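Local coordinates for ferrous iron transport protein B (Escherichia coli, PDB 3I8S) that transports ferrous iron across the inner membrane in a GTP-driven uptake system, its cytosolic G-protein domain probably coupling nucleotide binding to channel opening, at residues Ile113-Ala118 and Lys167-Val172. Sequence-based numbering, arbitrary orientation. Where two conformers were deposited one is given.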
loop_
_atom_site.group_PDB
_atom_site.type_symbol
_atom_site.label_atom_id
_atom_site.label_comp_id
_atom_site.label_asym_id
_atom_site.label_seq_id
_atom_site.Cartn_x
_atom_site.Cartn_y
_atom_site.Cartn_z
ATOM N N ILE A 113 -3.125 -7.338 0.173
ATOM C CA ILE A 113 -2.658 -7.599 1.546
ATOM C C ILE A 113 -3.637 -6.899 2.513
ATOM O O ILE A 113 -4.017 -5.761 2.224
ATOM C CB ILE A 113 -1.248 -6.989 1.878
ATOM C CG1 ILE A 113 -0.245 -7.082 0.718
ATOM C CG2 ILE A 113 -0.743 -7.603 3.185
ATOM C CD1 ILE A 113 0.079 -8.427 0.292
ATOM N N PRO A 114 -4.086 -7.576 3.609
ATOM C CA PRO A 114 -5.003 -6.915 4.544
ATOM C C PRO A 114 -4.388 -5.605 5.044
ATOM O O PRO A 114 -3.233 -5.589 5.432
ATOM C CB PRO A 114 -5.124 -7.910 5.676
ATOM C CG PRO A 114 -4.956 -9.200 4.994
ATOM C CD PRO A 114 -3.871 -8.973 4.029
ATOM N N CYS A 115 -5.164 -4.518 4.950
ATOM C CA CYS A 115 -4.716 -3.161 5.290
ATOM C C CYS A 115 -5.690 -2.497 6.244
ATOM O O CYS A 115 -6.901 -2.801 6.249
ATOM C CB CYS A 115 -4.630 -2.284 4.028
ATOM S SG CYS A 115 -3.264 -2.626 2.914
ATOM N N ILE A 116 -5.140 -1.633 7.088
ATOM C CA ILE A 116 -5.887 -0.648 7.809
ATOM C C ILE A 116 -5.264 0.690 7.430
ATOM O O ILE A 116 -4.041 0.851 7.549
ATOM C CB ILE A 116 -5.748 -0.840 9.331
ATOM C CG1 ILE A 116 -6.415 -2.169 9.764
ATOM C CG2 ILE A 116 -6.401 0.363 10.050
ATOM C CD1 ILE A 116 -5.949 -2.630 11.099
ATOM N N VAL A 117 -6.069 1.645 6.956
ATOM C CA VAL A 117 -5.539 3.015 6.756
ATOM C C VAL A 117 -5.617 3.793 8.042
ATOM O O VAL A 117 -6.711 3.916 8.667
ATOM C CB VAL A 117 -6.251 3.782 5.612
ATOM C CG1 VAL A 117 -5.931 5.254 5.614
ATOM C CG2 VAL A 117 -5.970 3.108 4.291
ATOM N N ALA A 118 -4.489 4.367 8.431
ATOM C CA ALA A 118 -4.486 5.319 9.540
ATOM C C ALA A 118 -4.343 6.723 8.957
ATOM O O ALA A 118 -3.266 7.093 8.472
ATOM C CB ALA A 118 -3.385 5.029 10.516
ATOM N N LYS A 167 -9.387 -7.963 8.861
ATOM C CA LYS A 167 -9.996 -8.885 7.932
ATOM C C LYS A 167 -9.467 -8.612 6.543
ATOM O O LYS A 167 -8.784 -7.629 6.315
ATOM C CB LYS A 167 -11.528 -8.678 7.946
ATOM C CG LYS A 167 -11.881 -7.190 7.646
ATOM C CD LYS A 167 -13.349 -6.833 7.719
ATOM C CE LYS A 167 -13.506 -5.298 7.701
ATOM N NZ LYS A 167 -14.943 -4.993 7.945
ATOM N N ALA A 168 -9.864 -9.452 5.585
ATOM C CA ALA A 168 -9.472 -9.227 4.232
ATOM C C ALA A 168 -10.115 -7.918 3.751
ATOM O O ALA A 168 -11.253 -7.594 4.133
ATOM C CB ALA A 168 -9.914 -10.395 3.371
ATOM N N ASN A 169 -9.419 -7.213 2.887
ATOM C CA ASN A 169 -9.984 -6.045 2.240
ATOM C C ASN A 169 -11.142 -6.493 1.374
ATOM O O ASN A 169 -11.174 -7.631 0.903
ATOM C CB ASN A 169 -8.959 -5.376 1.378
ATOM C CG ASN A 169 -7.631 -5.150 2.104
ATOM O OD1 ASN A 169 -7.585 -4.978 3.317
ATOM N ND2 ASN A 169 -6.564 -5.191 1.360
ATOM N N GLU A 170 -12.086 -5.592 1.157
ATOM C CA GLU A 170 -13.226 -5.916 0.332
ATOM C C GLU A 170 -12.827 -5.837 -1.145
ATOM O O GLU A 170 -11.978 -5.026 -1.519
ATOM C CB GLU A 170 -14.378 -4.943 0.631
ATOM C CG GLU A 170 -14.848 -4.934 2.087
ATOM C CD GLU A 170 -16.108 -4.056 2.318
ATOM O OE1 GLU A 170 -16.362 -3.091 1.544
ATOM O OE2 GLU A 170 -16.862 -4.350 3.283
ATOM N N ASN A 171 -13.476 -6.657 -1.968
ATOM C CA ASN A 171 -13.302 -6.718 -3.437
ATOM C C ASN A 171 -14.040 -5.578 -4.138
ATOM O O ASN A 171 -14.862 -5.779 -5.032
ATOM C CB ASN A 171 -13.774 -8.055 -4.004
ATOM C CG ASN A 171 -15.262 -8.352 -3.704
ATOM O OD1 ASN A 171 -15.713 -8.180 -2.569
ATOM N ND2 ASN A 171 -16.023 -8.801 -4.722
ATOM N N VAL A 172 -13.773 -4.381 -3.689
ATOM C CA VAL A 172 -14.306 -3.176 -4.302
ATOM C C VAL A 172 -13.767 -3.048 -5.727
ATOM O O VAL A 172 -12.699 -3.571 -6.043
ATOM C CB VAL A 172 -13.882 -1.945 -3.516
ATOM C CG1 VAL A 172 -14.586 -1.877 -2.167
ATOM C CG2 VAL A 172 -12.391 -1.969 -3.323
HETATM O O HOH W 1 -8.383 -5.028 8.155
#
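Asn169 holds CG anti to its own carbonyl carbon (chi1 -49°), and a chi2 of -30° turns the carboxamide so that both of its polar atoms meet the backbone around Pro114. Asn169 ND2 donates to Ile113 O at 2.7 Å; Ile113 O lies close to the amide plane of Asn169, but the donor approaches from above the carbonyl plane of Ile113 and not along a lone pair. Asn169 OD1 accepts from Cys115 N at 3.0 Å, here in plane and on a lone pair, with an N-H...O angle of 157°. Asn169 OD1 also lies 3.5 Å from Pro114 CA, so the amide spans the proline from the residue before it to the residue after it. Alongside, Pro114 CB packs 3.7 Å from Lys167 O. A water accepts from Lys167 N at 3.2 Å and can donate to Cys115 O, a long and probably shared link. The contact joins the start of strand 115-120, in the central sheet of the G domain, to the loop that leads from helix 154-164 toward helix 179-191 of the helical domain. On the sheet side, the backbone carbonyl of Pro114 accepts a hydrogen bond from Leu89 of strand 88-94, while the Asn169 side chain touches Leu109 of helix 98-111. An alanine in place of Asn169 would lose both amide bonds and would probably loosen the loop from the start of strand 115-120. Because one carboxamide serves a backbone acceptor and a backbone donor at once, its orientation is well determined: exchanging oxygen and nitrogen would set acceptor against acceptor at Ile113 O and donor against donor at Cys115 N.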